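Local coordinates for SnoaL-like domain-containing protein (Kribbella flavida, PDB 4GB5) that is of unknown function but belongs to the SnoaL-like family of the NTF2 superfamily, whose members often bind or convert small molecules in a pocket of their cone-shaped fold, at residues Ala71-His76 and Trp102-Val107; Arg98-Leu103 and Pro112-Val117; Leu116-Tyr121 and Thr140-Glu145. All blocks are in the same frame, centred on the assembly; numbering follows the deposited sequence.

Contact 1 of 3, residues Ala71-His76 and Trp102-Val107; sequences AFSATH and WLPAEV
Phe72 lays the rim of its ring against Leu103: the two side chains run side by side in the same direction, and CD2 of Leu103 sits 3.6 Å from CE1 of Phe72, close to the ring plane. With CG anti to its own carbonyl carbon (chi1 -56°), the Phe72 ring is set alongside Leu103; it also meets the ring of His101, and the side chain touches Trp115. Between the backbones, Ser73 N gives a bent bond of 2.8 Å to Trp102 O, while Trp102 N returns a nearly straight one of 3.0 Å to Ala74 O. The indole of Trp102 brings its benzo edge to Ala74, whose O lies near the ring plane, and CE3 is 4.2 Å from Ala74 CB. CZ3 also approaches the backbone N and CB of His76. This ring also stacks on Tyr143 of the second subunit. Further along, Pro104 packs on polar atoms, its CD 3.2 Å from Ala71 O and its CA 3.3 Å from Ser73 OG. Pro104 is the N-cap residue of helix 105-108, so the chain leaves the sheet here. Thr75 points away and gives its hydroxyl to the hydrogen bond with Asp25. The contact thus joins the chain leading into strand 74-87 to the last residue of strand 90-102 and the turn after it, in the curved sheet of an NTF2-like fold.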
loop_
_atom_site.group_PDB
_atom_site.type_symbol
_atom_site.label_atom_id
_atom_site.label_comp_id
_atom_site.label_asym_id
_atom_site.label_seq_id
_atom_site.Cartn_x
_atom_site.Cartn_y
_atom_site.Cartn_z
ATOM N N ALA A 71 -6.599 -12.676 -19.418
ATOM C CA ALA A 71 -5.349 -13.368 -19.624
ATOM C C ALA A 71 -4.712 -13.775 -18.288
ATOM O O ALA A 71 -3.805 -14.603 -18.294
ATOM C CB ALA A 71 -4.408 -12.488 -20.361
ATOM N N PHE A 72 -5.154 -13.183 -17.175
ATOM C CA PHE A 72 -4.489 -13.378 -15.877
ATOM C C PHE A 72 -5.268 -14.219 -14.911
ATOM O O PHE A 72 -6.480 -14.050 -14.749
ATOM C CB PHE A 72 -4.232 -12.008 -15.248
ATOM C CG PHE A 72 -3.432 -11.112 -16.146
ATOM C CD1 PHE A 72 -2.192 -11.495 -16.547
ATOM C CD2 PHE A 72 -3.921 -9.903 -16.601
ATOM C CE1 PHE A 72 -1.428 -10.726 -17.392
ATOM C CE2 PHE A 72 -3.129 -9.105 -17.477
ATOM C CZ PHE A 72 -1.916 -9.538 -17.876
ATOM N N SER A 73 -4.570 -15.114 -14.214
ATOM C CA SER A 73 -5.210 -15.857 -13.155
ATOM C C SER A 73 -5.682 -14.960 -12.020
ATOM O O SER A 73 -6.732 -15.229 -11.364
ATOM C CB SER A 73 -4.241 -16.856 -12.580
ATOM O OG SER A 73 -3.969 -17.815 -13.546
ATOM N N ALA A 74 -4.885 -13.939 -11.731
ATOM C CA ALA A 74 -5.188 -12.992 -10.695
ATOM C C ALA A 74 -4.369 -11.752 -10.938
ATOM O O ALA A 74 -3.351 -11.796 -11.631
ATOM C CB ALA A 74 -4.861 -13.552 -9.323
ATOM N N THR A 75 -4.819 -10.660 -10.354
ATOM C CA THR A 75 -4.045 -9.446 -10.290
ATOM C C THR A 75 -4.158 -8.845 -8.900
ATOM O O THR A 75 -5.079 -9.170 -8.150
ATOM C CB THR A 75 -4.473 -8.413 -11.327
ATOM O OG1 THR A 75 -5.850 -8.092 -11.152
ATOM C CG2 THR A 75 -4.292 -8.904 -12.749
ATOM N N HIS A 76 -3.226 -7.952 -8.556
ATOM C CA HIS A 76 -3.318 -7.180 -7.335
ATOM C C HIS A 76 -2.732 -5.795 -7.583
ATOM O O HIS A 76 -1.569 -5.648 -7.956
ATOM C CB HIS A 76 -2.555 -7.833 -6.169
ATOM C CG HIS A 76 -2.855 -7.220 -4.834
ATOM N ND1 HIS A 76 -3.986 -7.558 -4.127
ATOM C CD2 HIS A 76 -2.206 -6.296 -4.107
ATOM C CE1 HIS A 76 -4.013 -6.862 -3.008
ATOM N NE2 HIS A 76 -2.955 -6.087 -2.976
ATOM N N TRP A 102 -0.580 -12.165 -12.629
ATOM C CA TRP A 102 -0.094 -13.537 -12.727
ATOM C C TRP A 102 -0.705 -14.243 -13.893
ATOM O O TRP A 102 -1.926 -14.286 -14.024
ATOM C CB TRP A 102 -0.386 -14.279 -11.441
ATOM C CG TRP A 102 0.495 -13.849 -10.265
ATOM C CD1 TRP A 102 1.754 -14.297 -9.993
ATOM C CD2 TRP A 102 0.180 -12.891 -9.266
ATOM N NE1 TRP A 102 2.227 -13.667 -8.876
ATOM C CE2 TRP A 102 1.273 -12.821 -8.398
ATOM C CE3 TRP A 102 -0.939 -12.100 -9.000
ATOM C CZ2 TRP A 102 1.290 -11.978 -7.306
ATOM C CZ3 TRP A 102 -0.919 -11.284 -7.889
ATOM C CH2 TRP A 102 0.204 -11.210 -7.089
ATOM N N LEU A 103 0.148 -14.810 -14.723
ATOM C CA LEU A 103 -0.295 -15.633 -15.844
ATOM C C LEU A 103 -0.554 -17.043 -15.363
ATOM O O LEU A 103 0.133 -17.546 -14.486
ATOM C CB LEU A 103 0.770 -15.702 -16.939
ATOM C CG LEU A 103 0.923 -14.436 -17.778
ATOM C CD1 LEU A 103 -0.305 -14.244 -18.644
ATOM C CD2 LEU A 103 1.127 -13.176 -16.929
ATOM N N PRO A 104 -1.527 -17.709 -15.972
ATOM C CA PRO A 104 -1.726 -19.121 -15.656
ATOM C C PRO A 104 -0.529 -19.943 -16.075
ATOM O O PRO A 104 0.184 -19.630 -17.005
ATOM C CB PRO A 104 -2.962 -19.499 -16.472
ATOM C CG PRO A 104 -2.986 -18.541 -17.589
ATOM C CD PRO A 104 -2.384 -17.248 -17.077
ATOM N N ALA A 105 -0.333 -21.051 -15.383
ATOM C CA ALA A 105 0.716 -21.984 -15.697
ATOM C C ALA A 105 0.685 -22.483 -17.138
ATOM O O ALA A 105 1.739 -22.757 -17.734
ATOM C CB ALA A 105 0.658 -23.178 -14.706
ATOM N N GLU A 106 -0.511 -22.622 -17.696
ATOM C CA GLU A 106 -0.668 -23.155 -19.062
ATOM C C GLU A 106 0.039 -22.205 -20.038
ATOM O O GLU A 106 0.489 -22.625 -21.126
ATOM C CB GLU A 106 -2.170 -23.289 -19.419
ATOM C CG GLU A 106 -2.459 -23.706 -20.886
ATOM C CD GLU A 106 -3.947 -23.636 -21.270
ATOM O OE1 GLU A 106 -4.790 -23.183 -20.444
ATOM O OE2 GLU A 106 -4.274 -24.033 -22.420
ATOM N N VAL A 107 0.143 -20.934 -19.665
ATOM C CA VAL A 107 0.793 -19.917 -20.524
ATOM C C VAL A 107 2.249 -19.649 -20.098
ATOM O O VAL A 107 3.149 -19.525 -20.927
ATOM C CB VAL A 107 -0.038 -18.619 -20.514
ATOM C CG1 VAL A 107 0.713 -17.458 -21.159
ATOM C CG2 VAL A 107 -1.364 -18.879 -21.228
#

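Contact 2 of 3, residues Arg98-Leu103 and Pro112-Val117; sequences RAEHWL and PDRWLV
His101 and Trp115 meet through different first torsions: CG of His101 is anti to its carbonyl carbon (chi1 -45°), whereas CG of Trp115 is anti to its backbone N (chi1 173°). The two side chains then lie side by side and stack face to face, the imidazole and the six-membered ring having centroids 4.2 Å apart and planes at 25°. CE3 of Trp115 sits over the imidazole, nearer its rim than its centre, 3.4 Å from His101 ND1. The same ND1 donates a nearly straight bond of 2.9 Å to Trp115 O, which lies in the imidazole plane; the donor stands above the carbonyl plane, on the face opposite to that approached by His101 N. Two donors thus grip one oxygen, and the bond fixes the rotation of the imidazole. An alanine in place of His101 would probably leave that indole face without its stacking partner and Trp115 O with the backbone N alone of its two His101 donors. Strands 90-102 and 114-128 run antiparallel in the curved mixed sheet of this NTF2-like fold; Ala99-Val117 and His101-Trp115 are hydrogen-bonded pairs, Glu100-Leu116 and Trp102-Arg114 non-hydrogen-bonded ones. On the face carrying the latter, Arg114 CG lies over the pyrrole ring of Trp102, 3.7 Å from its centroid, a CH-pi contact. A water links Glu100 OE2 (2.6 Å) to Arg114 NE (2.9 Å), and the Arg114 guanidinium forms a salt bridge with Glu145 of the same chain. Arg98 NH1 forms a salt bridge of 3.1 Å with Glu100 OE2, and CD1 of Leu116 covers the centre of the Arg98 guanidinium, 3.7 Å from CZ. Glu100 also binds Arg98 of the second subunit, and Arg98 binds Glu100 of the third.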
loop_
_atom_site.group_PDB
_atom_site.type_symbol
_atom_site.label_atom_id
_atom_site.label_comp_id
_atom_site.label_asym_id
_atom_site.label_seq_id
_atom_site.Cartn_x
_atom_site.Cartn_y
_atom_site.Cartn_z
ATOM N N ARG A 98 1.480 -0.190 -7.459
ATOM C CA ARG A 98 2.209 -1.427 -7.699
ATOM C C ARG A 98 1.214 -2.467 -8.172
ATOM O O ARG A 98 0.339 -2.887 -7.383
ATOM C CB ARG A 98 2.905 -1.862 -6.416
ATOM C CG ARG A 98 3.770 -3.128 -6.605
ATOM C CD ARG A 98 4.572 -3.443 -5.350
ATOM N NE ARG A 98 5.590 -4.408 -5.615
ATOM C CZ ARG A 98 5.418 -5.711 -5.760
ATOM N NH1 ARG A 98 4.215 -6.255 -5.622
ATOM N NH2 ARG A 98 6.446 -6.478 -5.986
ATOM N N ALA A 99 1.315 -2.885 -9.441
ATOM C CA ALA A 99 0.289 -3.766 -10.034
ATOM C C ALA A 99 0.968 -5.071 -10.424
ATOM O O ALA A 99 1.876 -5.071 -11.254
ATOM C CB ALA A 99 -0.337 -3.135 -11.239
ATOM N N GLU A 100 0.510 -6.156 -9.833
ATOM C CA GLU A 100 0.981 -7.506 -10.105
ATOM C C GLU A 100 -0.048 -8.225 -10.957
ATOM O O GLU A 100 -1.238 -8.144 -10.668
ATOM C CB GLU A 100 1.149 -8.295 -8.820
ATOM C CG GLU A 100 2.266 -7.794 -7.954
ATOM C CD GLU A 100 2.144 -8.305 -6.537
ATOM O OE1 GLU A 100 1.152 -7.948 -5.835
ATOM O OE2 GLU A 100 3.027 -9.072 -6.126
ATOM N N HIS A 101 0.417 -8.986 -11.958
ATOM C CA HIS A 101 -0.486 -9.730 -12.840
ATOM C C HIS A 101 0.132 -11.123 -13.040
ATOM O O HIS A 101 1.268 -11.244 -13.553
ATOM C CB HIS A 101 -0.596 -9.082 -14.217
ATOM C CG HIS A 101 -0.767 -7.597 -14.210
ATOM N ND1 HIS A 101 0.271 -6.725 -13.955
ATOM C CD2 HIS A 101 -1.832 -6.818 -14.527
ATOM C CE1 HIS A 101 -0.149 -5.480 -14.064
ATOM N NE2 HIS A 101 -1.430 -5.508 -14.389
ATOM N N TRP A 102 -0.580 -12.165 -12.629
ATOM C CA TRP A 102 -0.094 -13.537 -12.727
ATOM C C TRP A 102 -0.705 -14.243 -13.893
ATOM O O TRP A 102 -1.926 -14.286 -14.024
ATOM C CB TRP A 102 -0.386 -14.279 -11.441
ATOM C CG TRP A 102 0.495 -13.849 -10.265
ATOM C CD1 TRP A 102 1.754 -14.297 -9.993
ATOM C CD2 TRP A 102 0.180 -12.891 -9.266
ATOM N NE1 TRP A 102 2.227 -13.667 -8.876
ATOM C CE2 TRP A 102 1.273 -12.821 -8.398
ATOM C CE3 TRP A 102 -0.939 -12.100 -9.000
ATOM C CZ2 TRP A 102 1.290 -11.978 -7.306
ATOM C CZ3 TRP A 102 -0.919 -11.284 -7.889
ATOM C CH2 TRP A 102 0.204 -11.210 -7.089
ATOM N N LEU A 103 0.148 -14.810 -14.723
ATOM C CA LEU A 103 -0.295 -15.633 -15.844
ATOM C C LEU A 103 -0.554 -17.043 -15.363
ATOM O O LEU A 103 0.133 -17.546 -14.486
ATOM C CB LEU A 103 0.770 -15.702 -16.939
ATOM C CG LEU A 103 0.923 -14.436 -17.778
ATOM C CD1 LEU A 103 -0.305 -14.244 -18.644
ATOM C CD2 LEU A 103 1.127 -13.176 -16.929
ATOM N N PRO A 112 8.976 -17.250 -16.043
ATOM C CA PRO A 112 8.367 -16.290 -15.124
ATOM C C PRO A 112 6.877 -16.221 -15.346
ATOM O O PRO A 112 6.400 -16.426 -16.455
ATOM C CB PRO A 112 9.055 -14.976 -15.488
ATOM C CG PRO A 112 9.508 -15.141 -16.866
ATOM C CD PRO A 112 9.824 -16.594 -17.053
ATOM N N ASP A 113 6.135 -15.914 -14.292
ATOM C CA ASP A 113 4.703 -15.859 -14.434
ATOM C C ASP A 113 4.081 -14.580 -13.935
ATOM O O ASP A 113 2.882 -14.439 -14.000
ATOM C CB ASP A 113 4.030 -17.054 -13.783
ATOM C CG ASP A 113 4.098 -17.042 -12.282
ATOM O OD1 ASP A 113 4.760 -16.167 -11.718
ATOM O OD2 ASP A 113 3.483 -17.976 -11.699
ATOM N N ARG A 114 4.881 -13.625 -13.497
ATOM C CA ARG A 114 4.296 -12.421 -12.909
ATOM C C ARG A 114 4.802 -11.170 -13.594
ATOM O O ARG A 114 6.012 -10.892 -13.614
ATOM C CB ARG A 114 4.562 -12.327 -11.405
ATOM C CG ARG A 114 3.815 -11.219 -10.668
ATOM C CD ARG A 114 4.583 -9.950 -10.709
ATOM N NE ARG A 114 5.687 -9.896 -9.756
ATOM C CZ ARG A 114 6.978 -9.731 -10.036
ATOM N NH1 ARG A 114 7.454 -9.777 -11.279
ATOM N NH2 ARG A 114 7.855 -9.629 -9.032
ATOM N N TRP A 115 3.872 -10.429 -14.191
ATOM C CA TRP A 115 4.151 -9.149 -14.812
ATOM C C TRP A 115 3.914 -8.083 -13.745
ATOM O O TRP A 115 2.815 -7.928 -13.224
ATOM C CB TRP A 115 3.194 -8.912 -16.005
ATOM C CG TRP A 115 3.277 -7.556 -16.611
ATOM C CD1 TRP A 115 4.411 -6.752 -16.788
ATOM C CD2 TRP A 115 2.183 -6.812 -17.166
ATOM N NE1 TRP A 115 4.044 -5.571 -17.412
ATOM C CE2 TRP A 115 2.686 -5.591 -17.624
ATOM C CE3 TRP A 115 0.815 -7.056 -17.278
ATOM C CZ2 TRP A 115 1.870 -4.638 -18.217
ATOM C CZ3 TRP A 115 0.023 -6.108 -17.840
ATOM C CH2 TRP A 115 0.553 -4.919 -18.340
ATOM N N LEU A 116 4.969 -7.342 -13.455
ATOM C CA LEU A 116 4.930 -6.258 -12.470
ATOM C C LEU A 116 5.041 -4.918 -13.134
ATOM O O LEU A 116 5.939 -4.705 -13.957
ATOM C CB LEU A 116 6.114 -6.391 -11.487
ATOM C CG LEU A 116 6.086 -5.377 -10.341
ATOM C CD1 LEU A 116 4.941 -5.563 -9.403
ATOM C CD2 LEU A 116 7.445 -5.482 -9.617
ATOM N N VAL A 117 4.117 -4.020 -12.785
ATOM C CA VAL A 117 4.231 -2.618 -13.175
ATOM C C VAL A 117 4.243 -1.797 -11.916
ATOM O O VAL A 117 3.328 -1.927 -11.103
ATOM C CB VAL A 117 3.026 -2.174 -14.002
ATOM C CG1 VAL A 117 3.130 -0.673 -14.320
ATOM C CG2 VAL A 117 2.961 -2.991 -15.249
HETATM O O HOH W 1 4.914 -10.559 -7.068
#

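Contact 3 of 3, residues Leu116-Tyr121 and Thr140-Glu145; sequences LVVGFY and TASYQE
Val118 and Phe120 bond by their backbones to strand 131-145, around a classic beta bulge in the antiparallel hairpin of strands 114-128 and 131-145. Val118 O accepts from Ser142 N at 2.8 Å and, weakly, from Tyr143 N at 3.4 Å, so two residues face one. Val118 N in turn donates to Tyr143 O at 3.0 Å. On one flank Phe120 and Thr140 exchange two backbone bonds; on the other Leu116 and Glu145 do the same. Gly119 follows the bulge with phi 158° and psi -141°, angles at which a CB would jam against the carbonyl of Val118 and collide with Thr140 O. The packing sorts by face. Val118 places CG2 between its backbone N and carbonyl carbon (chi1 -74° for CG1), which brings that methyl to 3.5 Å from Tyr143 CB; the end of the Tyr143 side chain leads away, towards the third subunit. On the other face Val117 runs beside Gln144, whose OE1 accepts from Trp115 NE1, and Val117 CG1 meets Ala141 CB at 4.1 Å. At the corner of the chain, Phe120 CE1 comes to 4.1 Å from Ser142 CB.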
loop_
_atom_site.group_PDB
_atom_site.type_symbol
_atom_site.label_atom_id
_atom_site.label_comp_id
_atom_site.label_asym_id
_atom_site.label_seq_id
_atom_site.Cartn_x
_atom_site.Cartn_y
_atom_site.Cartn_z
ATOM N N LEU A 116 4.969 -7.342 -13.455
ATOM C CA LEU A 116 4.930 -6.258 -12.470
ATOM C C LEU A 116 5.041 -4.918 -13.134
ATOM O O LEU A 116 5.939 -4.705 -13.957
ATOM C CB LEU A 116 6.114 -6.391 -11.487
ATOM C CG LEU A 116 6.086 -5.377 -10.341
ATOM C CD1 LEU A 116 4.941 -5.563 -9.403
ATOM C CD2 LEU A 116 7.445 -5.482 -9.617
ATOM N N VAL A 117 4.117 -4.020 -12.785
ATOM C CA VAL A 117 4.231 -2.618 -13.175
ATOM C C VAL A 117 4.243 -1.797 -11.916
ATOM O O VAL A 117 3.328 -1.927 -11.103
ATOM C CB VAL A 117 3.026 -2.174 -14.002
ATOM C CG1 VAL A 117 3.130 -0.673 -14.320
ATOM C CG2 VAL A 117 2.961 -2.991 -15.249
ATOM N N VAL A 118 5.263 -0.948 -11.749
ATOM C CA VAL A 118 5.271 0.046 -10.681
ATOM C C VAL A 118 5.313 1.421 -11.311
ATOM O O VAL A 118 5.884 1.598 -12.388
ATOM C CB VAL A 118 6.426 -0.127 -9.671
ATOM C CG1 VAL A 118 6.171 -1.348 -8.733
ATOM C CG2 VAL A 118 7.710 -0.227 -10.356
ATOM N N GLY A 119 4.759 2.406 -10.621
ATOM C CA GLY A 119 4.777 3.761 -11.134
ATOM C C GLY A 119 3.663 4.541 -10.482
ATOM O O GLY A 119 3.429 4.414 -9.274
ATOM N N PHE A 120 3.031 5.394 -11.282
ATOM C CA PHE A 120 2.150 6.428 -10.738
ATOM C C PHE A 120 0.886 6.577 -11.548
ATOM O O PHE A 120 0.882 6.411 -12.757
ATOM C CB PHE A 120 2.875 7.762 -10.749
ATOM C CG PHE A 120 4.264 7.689 -10.243
ATOM C CD1 PHE A 120 5.329 7.457 -11.099
ATOM C CD2 PHE A 120 4.488 7.791 -8.889
ATOM C CE1 PHE A 120 6.617 7.328 -10.627
ATOM C CE2 PHE A 120 5.781 7.657 -8.392
ATOM C CZ PHE A 120 6.851 7.426 -9.269
ATOM N N TYR A 121 -0.194 6.915 -10.853
ATOM C CA TYR A 121 -1.382 7.448 -11.483
ATOM C C TYR A 121 -1.334 8.948 -11.353
ATOM O O TYR A 121 -0.957 9.478 -10.296
ATOM C CB TYR A 121 -2.676 6.938 -10.822
ATOM C CG TYR A 121 -2.935 5.483 -11.094
ATOM C CD1 TYR A 121 -3.093 5.006 -12.393
ATOM C CD2 TYR A 121 -3.039 4.573 -10.054
ATOM C CE1 TYR A 121 -3.319 3.662 -12.629
ATOM C CE2 TYR A 121 -3.283 3.263 -10.293
ATOM C CZ TYR A 121 -3.385 2.795 -11.546
ATOM O OH TYR A 121 -3.627 1.435 -11.774
ATOM N N THR A 140 1.851 6.171 -15.486
ATOM C CA THR A 140 3.258 6.355 -15.873
ATOM C C THR A 140 4.088 5.282 -15.149
ATOM O O THR A 140 4.178 5.279 -13.923
ATOM C CB THR A 140 3.728 7.762 -15.493
ATOM O OG1 THR A 140 2.964 8.765 -16.177
ATOM C CG2 THR A 140 5.200 7.955 -15.906
ATOM N N ALA A 141 4.702 4.362 -15.887
ATOM C CA ALA A 141 5.496 3.312 -15.273
ATOM C C ALA A 141 6.908 3.786 -14.954
ATOM O O ALA A 141 7.550 4.411 -15.819
ATOM C CB ALA A 141 5.583 2.108 -16.176
ATOM N N SER A 142 7.372 3.523 -13.743
ATOM C CA SER A 142 8.757 3.734 -13.420
ATOM C C SER A 142 9.601 2.498 -13.748
ATOM O O SER A 142 10.783 2.622 -14.045
ATOM C CB SER A 142 8.865 4.106 -11.949
ATOM O OG SER A 142 8.340 3.070 -11.206
ATOM N N TYR A 143 8.974 1.323 -13.724
ATOM C CA TYR A 143 9.671 0.067 -13.913
ATOM C C TYR A 143 8.643 -1.013 -14.241
ATOM O O TYR A 143 7.502 -0.961 -13.787
ATOM C CB TYR A 143 10.414 -0.309 -12.623
ATOM C CG TYR A 143 11.446 -1.369 -12.795
ATOM C CD1 TYR A 143 12.680 -1.051 -13.347
ATOM C CD2 TYR A 143 11.209 -2.646 -12.391
ATOM C CE1 TYR A 143 13.675 -2.019 -13.502
ATOM C CE2 TYR A 143 12.200 -3.646 -12.568
ATOM C CZ TYR A 143 13.399 -3.318 -13.108
ATOM O OH TYR A 143 14.392 -4.268 -13.255
ATOM N N GLN A 144 9.062 -1.984 -15.051
ATOM C CA GLN A 144 8.278 -3.178 -15.267
ATOM C C GLN A 144 9.167 -4.394 -15.199
ATOM O O GLN A 144 10.322 -4.359 -15.634
ATOM C CB GLN A 144 7.619 -3.175 -16.636
ATOM C CG GLN A 144 6.660 -2.014 -16.903
ATOM C CD GLN A 144 5.924 -2.191 -18.210
ATOM O OE1 GLN A 144 5.182 -3.163 -18.409
ATOM N NE2 GLN A 144 6.124 -1.252 -19.109
ATOM N N GLU A 145 8.612 -5.471 -14.685
ATOM C CA GLU A 145 9.260 -6.781 -14.722
ATOM C C GLU A 145 8.421 -7.759 -15.526
ATOM O O GLU A 145 7.216 -7.854 -15.352
ATOM C CB GLU A 145 9.447 -7.291 -13.309
ATOM C CG GLU A 145 10.591 -8.193 -13.053
ATOM C CD GLU A 145 10.818 -8.298 -11.558
ATOM O OE1 GLU A 145 10.107 -9.092 -10.955
ATOM O OE2 GLU A 145 11.708 -7.591 -11.009
#

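The three contacts step across four neighbouring strands of one sheet. Contacts 1 and 2, centres about 8 Å apart, share Trp102 and Leu103 and are joined by a probable hydrogen bond from Glu100 N to His76 O (2.8 Å). Contacts 2 and 3, centres about 11 Å apart, share Leu116 and Val117; a salt bridge from Arg114 NH1 to Glu145 OE1 (2.8 Å) also ties them. Contacts 1 and 3 do not touch within a chain, their nearest atoms being about 7 Å apart, but the trimer brings Trp102 of one subunit onto Tyr143 of another. A phosphate ion, probably from crystallisation, lies about 3 Å from the Arg98 side chain of contact 2.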